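Local coordinates for protein excinuclease ABC, subunit A. (Deinococcus radiodurans, PDB 2VF7) that binds DNA, zinc and ATP as a UvrA-family ABC ATPase and probably takes part in recognising damaged DNA for excision repair, at residues Cys151-Gly156 and Cys287-Gly292; Lys293-Glu298 and Leu307-Leu312. The protein carries 1 engineered substitution. All blocks are in the same frame, centred on the assembly; numbering follows the deposited sequence.

Contact 1: residues Cys151-Gly156 and Cys287-Gly292; sequences CPECHG and CPLCHG. With ZN (zinc ion), chain F.
Cys-151, Cys-154, Cys-287 and Cys-290 converge on one zinc ion, two thiolates coming from each segment. Zinc lies 2.4 Å from SG of Cys-151 and 2.3 Å from SG of Cys-154; on the other segment it lies 2.1 Å from SG of Cys-287 and 2.0 Å from SG of Cys-290. The metal thus bridges two loops far apart in sequence, and the sulfurs crowd around it, with Cys-151 SG only 3.4 Å from Cys-290 SG. Each loop delivers its pair in the same manner. The first cysteine holds SG anti to its backbone N (chi1 165° in Cys-151, -178° in Cys-287), whereas the second, Cys-154 or Cys-290, turns SG back over the main chain, flanked by N and C (chi1 about 55°). Weak N-H...S bonds, from Glu-153 N to Cys-151 SG and from Cys-290 N to Cys-287 SG, would temper the negative charge on these sulfurs.

Outside the metal, residues between the cysteines pack against each other on one flank of the site. Leu-289 places its CD2 branch 3.5 Å from Cys-151 SG and 3.8 Å from CD of Pro-152, its side chain crossing the proline at about a right angle. Glu-153 runs over Leu-289 with its methylene carbons, CG lying 3.9 Å from Leu-289 CB, and then brings OE2 of its carboxylate against CG and CD of Pro-288, the two side chains again crossing at about a right angle. Further out, Pro-152 leans on Arg-296 and Leu-289 on Gln-297, while backbone hydrogen bonds tie Cys-151 to Arg-294 and Cys-287 to Gly-158. Two CPxCHG loops sharing a single metal in this way form a Cys4 zinc site built from paired CxxC knuckles, one of two such zinc sites in this UvrA protein.

Contact 2: residues Lys293-Glu298 and Leu307-Leu312; sequences KRLRQE and LDITEL
Lys-293 reaches across to the start of helix 309-314 and brings its ammonium up to a pair of neighbouring carboxylates, which it meets from one side. NZ lies 3.2 Å from OD2 of Asp-308, in a salt bridge that is also a weak hydrogen bond, and 3.4 Å from OE2 of Glu-311, a salt bridge alone. The lysine chain, bent at chi2 (-111°) and again at chi4, first passes Thr-310, where its CD packs 3.6 Å from CG2. Glu-311 uses its two oxygens differently: OE2 faces the lysine, while OE1 accepts a weak hydrogen bond from the backbone N of Asp-308, 3.4 Å away. Asp-308 occupies the N-cap position, and its carbonyl O receives weak bonds from the amides of Glu-311 and Leu-312.

Beside this polar cluster, Leu-295 turns CD2 onto CD1 of Ile-309 at 3.4 Å, a tight carbon pair. Ile-309 also rests on Leu-120 and Tyr-124 of helix 116-127, and the hydroxyl of Tyr-124 is hydrogen-bonded to the carbonyl O of Leu-307. With Asp-308 OD2 and Glu-311 OE2 only 3.3 Å apart, the lysine would offset their mutual repulsion, through salt bridges that are long and weakly directed.

How the contacts relate
The contacts come one after the other along the chain: segment 287-292 runs directly into 293-298, in the loop between strand 283-286 and helix 309-314. Their centres are 11 Å apart, both about 30 Å from the centre of the chain. They also touch away from the chain junction, where NH1 of Arg-294 probably hydrogen-bonds to Gly-156 O and CB of Cys-151 packs on Leu-295 O. The zinc site draws together the two ends of a 130-residue insertion that includes the UvrA DNA-binding domain; contact 2 then fastens the returning chain to the helix that follows, alongside helix 116-127.

Contact 1: residues Cys151-Gly156 and Cys287-Gly292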
ATOM      1  N   CYS A 151       3.936  26.736  14.009  1.00 65.79           N
ATOM      2  CA  CYS A 151       4.455  28.103  14.045  1.00 65.96           C
ATOM      3  C   CYS A 151       4.900  28.516  12.638  1.00 66.29           C
ATOM      4  O   CYS A 151       5.640  27.782  11.992  1.00 66.29           O
ATOM      5  CB  CYS A 151       5.625  28.186  15.026  1.00 65.88           C
ATOM      6  SG  CYS A 151       6.657  29.659  14.908  1.00 65.31           S
ATOM      7  N   PRO A 152       4.436  29.685  12.159  1.00 66.66           N
ATOM      8  CA  PRO A 152       4.777  30.199  10.812  1.00 66.89           C
ATOM      9  C   PRO A 152       6.252  30.615  10.596  1.00 67.08           C
ATOM     10  O   PRO A 152       6.698  30.696   9.443  1.00 67.04           O
ATOM     11  CB  PRO A 152       3.852  31.416  10.644  1.00 66.90           C
ATOM     12  CG  PRO A 152       2.857  31.346  11.782  1.00 67.04           C
ATOM     13  CD  PRO A 152       3.534  30.597  12.886  1.00 66.79           C
ATOM     14  N   GLU A 153       6.982  30.886  11.684  1.00 67.18           N
ATOM     15  CA  GLU A 153       8.419  31.219  11.641  1.00 67.27           C
ATOM     16  C   GLU A 153       9.317  30.029  11.263  1.00 67.12           C
ATOM     17  O   GLU A 153      10.215  30.161  10.430  1.00 67.28           O
ATOM     18  CB  GLU A 153       8.871  31.778  12.996  1.00 67.23           C
ATOM     19  CG  GLU A 153       8.933  33.289  13.083  1.00 68.61           C
ATOM     20  CD  GLU A 153      10.338  33.829  13.350  1.00 69.65           C
ATOM     21  OE1 GLU A 153      11.306  33.385  12.695  1.00 70.10           O
ATOM     22  OE2 GLU A 153      10.467  34.716  14.222  1.00 69.73           O
ATOM     23  N   CYS A 154       9.085  28.879  11.893  1.00 66.89           N
ATOM     24  CA  CYS A 154       9.952  27.717  11.718  1.00 66.61           C
ATOM     25  C   CYS A 154       9.228  26.607  10.975  1.00 66.61           C
ATOM     26  O   CYS A 154       9.858  25.673  10.475  1.00 66.43           O
ATOM     27  CB  CYS A 154      10.469  27.223  13.071  1.00 66.45           C
ATOM     28  SG  CYS A 154       9.184  26.849  14.290  1.00 66.38           S
ATOM     29  N   HIS A 155       7.906  26.757  10.880  1.00 66.87           N
ATOM     30  CA  HIS A 155       6.990  25.767  10.287  1.00 67.22           C
ATOM     31  C   HIS A 155       6.959  24.476  11.095  1.00 66.99           C
ATOM     32  O   HIS A 155       6.929  23.376  10.532  1.00 67.11           O
ATOM     33  CB  HIS A 155       7.298  25.489   8.809  1.00 67.51           C
ATOM     34  CG  HIS A 155       7.267  26.708   7.944  1.00 68.74           C
ATOM     35  ND1 HIS A 155       8.386  27.189   7.298  1.00 69.99           N
ATOM     36  CD2 HIS A 155       6.255  27.548   7.620  1.00 70.16           C
ATOM     37  CE1 HIS A 155       8.065  28.273   6.613  1.00 70.49           C
ATOM     38  NE2 HIS A 155       6.777  28.513   6.791  1.00 70.80           N
ATOM     39  N   GLY A 156       6.975  24.626  12.417  1.00 66.65           N
ATOM     40  CA  GLY A 156       6.866  23.503  13.333  1.00 66.18           C
ATOM     41  C   GLY A 156       8.168  22.807  13.663  1.00 65.92           C
ATOM     42  O   GLY A 156       8.153  21.782  14.341  1.00 65.67           O
ATOM     43  N   CYS A 287      14.096  29.149  16.983  1.00 63.79           N
ATOM     44  CA  CYS A 287      12.938  29.965  16.619  1.00 63.82           C
ATOM     45  C   CYS A 287      12.615  30.944  17.741  1.00 63.86           C
ATOM     46  O   CYS A 287      12.603  30.540  18.898  1.00 63.87           O
ATOM     47  CB  CYS A 287      11.738  29.061  16.392  1.00 63.81           C
ATOM     48  SG  CYS A 287      10.270  29.907  15.893  1.00 62.82           S
ATOM     49  N   PRO A 288      12.397  32.238  17.412  1.00 64.13           N
ATOM     50  CA  PRO A 288      12.064  33.262  18.418  1.00 64.40           C
ATOM     51  C   PRO A 288      10.565  33.475  18.702  1.00 64.63           C
ATOM     52  O   PRO A 288      10.227  34.038  19.738  1.00 64.48           O
ATOM     53  CB  PRO A 288      12.694  34.538  17.842  1.00 64.33           C
ATOM     54  CG  PRO A 288      12.912  34.260  16.357  1.00 64.17           C
ATOM     55  CD  PRO A 288      12.509  32.833  16.069  1.00 64.21           C
ATOM     56  N   LEU A 289       9.684  33.033  17.800  1.00 65.16           N
ATOM     57  CA  LEU A 289       8.230  33.078  18.037  1.00 65.60           C
ATOM     58  C   LEU A 289       7.741  31.917  18.935  1.00 65.92           C
ATOM     59  O   LEU A 289       6.703  32.013  19.577  1.00 65.71           O
ATOM     60  CB  LEU A 289       7.455  33.116  16.705  1.00 65.60           C
ATOM     61  CG  LEU A 289       5.932  33.336  16.752  1.00 65.32           C
ATOM     62  CD1 LEU A 289       5.565  34.797  17.024  1.00 65.35           C
ATOM     63  CD2 LEU A 289       5.258  32.850  15.474  1.00 65.31           C
ATOM     64  N   CYS A 290       8.492  30.819  18.950  1.00 66.48           N
ATOM     65  CA  CYS A 290       8.227  29.688  19.842  1.00 66.80           C
ATOM     66  C   CYS A 290       9.569  29.152  20.365  1.00 67.27           C
ATOM     67  O   CYS A 290      10.181  28.242  19.773  1.00 67.51           O
ATOM     68  CB  CYS A 290       7.411  28.605  19.123  1.00 66.67           C
ATOM     69  SG  CYS A 290       8.101  28.015  17.540  1.00 66.52           S
ATOM     70  N   HIS A 291      10.015  29.731  21.477  1.00 67.53           N
ATOM     71  CA  HIS A 291      11.397  29.609  21.952  1.00 68.06           C
ATOM     72  C   HIS A 291      11.813  28.196  22.378  1.00 68.10           C
ATOM     73  O   HIS A 291      12.346  27.998  23.472  1.00 68.19           O
ATOM     74  CB  HIS A 291      11.638  30.591  23.107  1.00 68.39           C
ATOM     75  CG  HIS A 291      11.122  31.974  22.849  1.00 69.23           C
ATOM     76  ND1 HIS A 291       9.807  32.330  23.063  1.00 69.80           N
ATOM     77  CD2 HIS A 291      11.746  33.091  22.409  1.00 70.62           C
ATOM     78  CE1 HIS A 291       9.643  33.605  22.763  1.00 70.55           C
ATOM     79  NE2 HIS A 291      10.805  34.091  22.363  1.00 70.84           N
ATOM     80  N   GLY A 292      11.599  27.228  21.492  1.00 68.13           N
ATOM     81  CA  GLY A 292      11.806  25.819  21.809  1.00 68.25           C
ATOM     82  C   GLY A 292      10.599  24.990  21.411  1.00 68.08           C
ATOM     83  O   GLY A 292      10.732  24.004  20.693  1.00 68.09           O
TER
HETATM   84 ZN    ZN F 903       8.683  28.555  15.691  0.50 59.21          ZN

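Contact 2: residues Lys293-Glu298 and Leu307-Leu312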
ATOM      1  N   LYS A 293       9.421  25.398  21.894  1.00 68.10           N
ATOM      2  CA  LYS A 293       8.128  24.831  21.473  1.00 67.62           C
ATOM      3  C   LYS A 293       8.071  24.994  19.954  1.00 67.57           C
ATOM      4  O   LYS A 293       8.988  25.588  19.371  1.00 67.73           O
ATOM      5  CB  LYS A 293       6.959  25.575  22.146  1.00 67.32           C
ATOM      6  CG  LYS A 293       7.329  26.384  23.399  1.00 66.84           C
ATOM      7  CD  LYS A 293       6.759  25.807  24.683  1.00 66.33           C
ATOM      8  CE  LYS A 293       7.272  26.581  25.908  1.00 66.38           C
ATOM      9  NZ  LYS A 293       6.279  26.673  27.038  1.00 64.48           N
ATOM     10  N   ARG A 294       7.028  24.485  19.299  1.00 67.27           N
ATOM     11  CA  ARG A 294       7.040  24.446  17.827  1.00 67.05           C
ATOM     12  C   ARG A 294       5.780  24.991  17.123  1.00 67.14           C
ATOM     13  O   ARG A 294       5.651  24.874  15.897  1.00 67.02           O
ATOM     14  CB  ARG A 294       7.355  23.020  17.340  1.00 66.94           C
ATOM     15  CG  ARG A 294       8.699  22.454  17.827  1.00 66.92           C
ATOM     16  CD  ARG A 294       9.113  21.207  17.044  1.00 67.09           C
ATOM     17  NE  ARG A 294       8.566  19.956  17.579  1.00 67.63           N
ATOM     18  CZ  ARG A 294       8.167  18.924  16.829  1.00 67.40           C
ATOM     19  NH1 ARG A 294       8.212  18.996  15.504  1.00 66.85           N
ATOM     20  NH2 ARG A 294       7.698  17.823  17.406  1.00 66.80           N
ATOM     21  N   LEU A 295       4.873  25.602  17.890  1.00 67.21           N
ATOM     22  CA  LEU A 295       3.546  25.997  17.372  1.00 67.17           C
ATOM     23  C   LEU A 295       3.143  27.470  17.526  1.00 67.20           C
ATOM     24  O   LEU A 295       3.895  28.283  18.080  1.00 67.14           O
ATOM     25  CB  LEU A 295       2.441  25.083  17.931  1.00 67.11           C
ATOM     26  CG  LEU A 295       2.718  24.012  18.987  1.00 66.83           C
ATOM     27  CD1 LEU A 295       2.968  24.616  20.353  1.00 67.19           C
ATOM     28  CD2 LEU A 295       1.543  23.065  19.030  1.00 66.78           C
ATOM     29  N   ARG A 296       1.954  27.802  17.007  1.00 67.10           N
ATOM     30  CA  ARG A 296       1.378  29.142  17.149  1.00 67.16           C
ATOM     31  C   ARG A 296       1.263  29.509  18.620  1.00 66.95           C
ATOM     32  O   ARG A 296       1.014  28.640  19.461  1.00 67.02           O
ATOM     33  CB  ARG A 296       0.021  29.257  16.436  1.00 67.14           C
ATOM     34  CG  ARG A 296       0.137  29.830  15.010  1.00 67.68           C
ATOM     35  CD  ARG A 296      -1.219  30.042  14.314  1.00 67.31           C
ATOM     36  NE  ARG A 296      -1.077  30.158  12.857  1.00 66.98           N
ATOM     37  CZ  ARG A 296      -0.892  29.126  12.035  1.00 66.56           C
ATOM     38  NH1 ARG A 296      -0.815  27.895  12.513  1.00 66.95           N
ATOM     39  NH2 ARG A 296      -0.771  29.314  10.730  1.00 66.54           N
ATOM     40  N   GLN A 297       1.475  30.787  18.932  1.00 66.66           N
ATOM     41  CA  GLN A 297       1.538  31.228  20.327  1.00 66.46           C
ATOM     42  C   GLN A 297       0.139  31.343  20.925  1.00 66.16           C
ATOM     43  O   GLN A 297      -0.019  31.670  22.103  1.00 66.10           O
ATOM     44  CB  GLN A 297       2.311  32.547  20.451  1.00 66.61           C
ATOM     45  CG  GLN A 297       2.943  32.793  21.828  1.00 66.83           C
ATOM     46  CD  GLN A 297       4.133  33.746  21.763  1.00 67.42           C
ATOM     47  OE1 GLN A 297       5.000  33.624  20.888  1.00 66.39           O
ATOM     48  NE2 GLN A 297       4.181  34.700  22.694  1.00 66.42           N
ATOM     49  N   GLU A 298      -0.866  31.057  20.099  1.00 65.74           N
ATOM     50  CA  GLU A 298      -2.260  31.062  20.524  1.00 65.46           C
ATOM     51  C   GLU A 298      -2.713  29.690  21.032  1.00 65.00           C
ATOM     52  O   GLU A 298      -3.518  29.596  21.964  1.00 65.22           O
ATOM     53  CB  GLU A 298      -3.172  31.619  19.416  1.00 65.65           C
ATOM     54  CG  GLU A 298      -2.917  31.090  18.001  1.00 66.01           C
ATOM     55  CD  GLU A 298      -4.114  30.344  17.422  1.00 66.73           C
ATOM     56  OE1 GLU A 298      -5.211  30.396  18.031  1.00 66.72           O
ATOM     57  OE2 GLU A 298      -3.961  29.718  16.347  1.00 66.07           O
ATOM     58  N   LEU A 307       0.058  24.014  32.603  1.00 54.18           N
ATOM     59  CA  LEU A 307       0.971  23.637  31.517  1.00 53.58           C
ATOM     60  C   LEU A 307       0.315  23.630  30.140  1.00 53.58           C
ATOM     61  O   LEU A 307      -0.801  23.143  29.986  1.00 53.82           O
ATOM     62  CB  LEU A 307       1.560  22.250  31.780  1.00 53.22           C
ATOM     63  CG  LEU A 307       2.091  21.903  33.173  1.00 52.66           C
ATOM     64  CD1 LEU A 307       2.028  20.409  33.380  1.00 52.17           C
ATOM     65  CD2 LEU A 307       3.502  22.419  33.395  1.00 51.80           C
ATOM     66  N   ASP A 308       1.018  24.172  29.146  1.00 53.13           N
ATOM     67  CA  ASP A 308       0.639  24.014  27.740  1.00 53.08           C
ATOM     68  C   ASP A 308       1.086  22.620  27.257  1.00 52.60           C
ATOM     69  O   ASP A 308       1.866  21.962  27.950  1.00 52.64           O
ATOM     70  CB  ASP A 308       1.280  25.113  26.886  1.00 53.31           C
ATOM     71  CG  ASP A 308       2.802  25.153  27.025  1.00 54.09           C
ATOM     72  OD1 ASP A 308       3.490  24.539  26.192  1.00 54.01           O
ATOM     73  OD2 ASP A 308       3.308  25.781  27.982  1.00 55.09           O
ATOM     74  N   ILE A 309       0.602  22.173  26.091  1.00 51.77           N
ATOM     75  CA  ILE A 309       0.849  20.791  25.618  1.00 51.57           C
ATOM     76  C   ILE A 309       2.312  20.341  25.714  1.00 51.35           C
ATOM     77  O   ILE A 309       2.605  19.231  26.158  1.00 51.38           O
ATOM     78  CB  ILE A 309       0.361  20.549  24.165  1.00 51.47           C
ATOM     79  CG1 ILE A 309       0.567  21.797  23.305  1.00 51.64           C
ATOM     80  CG2 ILE A 309      -1.083  20.091  24.145  1.00 50.84           C
ATOM     81  CD1 ILE A 309       0.292  21.586  21.826  1.00 51.76           C
ATOM     82  N   THR A 310       3.208  21.233  25.301  1.00 51.27           N
ATOM     83  CA  THR A 310       4.649  21.025  25.309  1.00 51.15           C
ATOM     84  C   THR A 310       5.203  20.550  26.654  1.00 51.33           C
ATOM     85  O   THR A 310       5.913  19.543  26.713  1.00 51.51           O
ATOM     86  CB  THR A 310       5.340  22.312  24.846  1.00 51.08           C
ATOM     87  OG1 THR A 310       5.070  22.491  23.456  1.00 50.17           O
ATOM     88  CG2 THR A 310       6.847  22.277  25.092  1.00 51.39           C
ATOM     89  N   GLU A 311       4.862  21.262  27.722  1.00 51.36           N
ATOM     90  CA  GLU A 311       5.399  20.976  29.044  1.00 51.69           C
ATOM     91  C   GLU A 311       4.827  19.699  29.661  1.00 51.90           C
ATOM     92  O   GLU A 311       5.549  18.990  30.370  1.00 52.07           O
ATOM     93  CB  GLU A 311       5.170  22.158  29.989  1.00 51.97           C
ATOM     94  CG  GLU A 311       5.514  23.529  29.411  1.00 52.07           C
ATOM     95  CD  GLU A 311       4.987  24.679  30.266  1.00 52.13           C
ATOM     96  OE1 GLU A 311       3.928  24.521  30.906  1.00 51.89           O
ATOM     97  OE2 GLU A 311       5.623  25.751  30.286  1.00 53.14           O
ATOM     98  N   LEU A 312       3.536  19.427  29.431  1.00 52.08           N
ATOM     99  CA  LEU A 312       2.922  18.141  29.821  1.00 51.98           C
ATOM    100  C   LEU A 312       3.625  16.972  29.122  1.00 52.13           C
ATOM    101  O   LEU A 312       3.827  15.905  29.712  1.00 51.98           O
ATOM    102  CB  LEU A 312       1.436  18.092  29.453  1.00 51.76           C
ATOM    103  CG  LEU A 312       0.293  18.108  30.485  1.00 52.52           C
ATOM    104  CD1 LEU A 312      -1.004  17.753  29.779  1.00 52.34           C
ATOM    105  CD2 LEU A 312       0.498  17.173  31.690  1.00 51.33           C
TER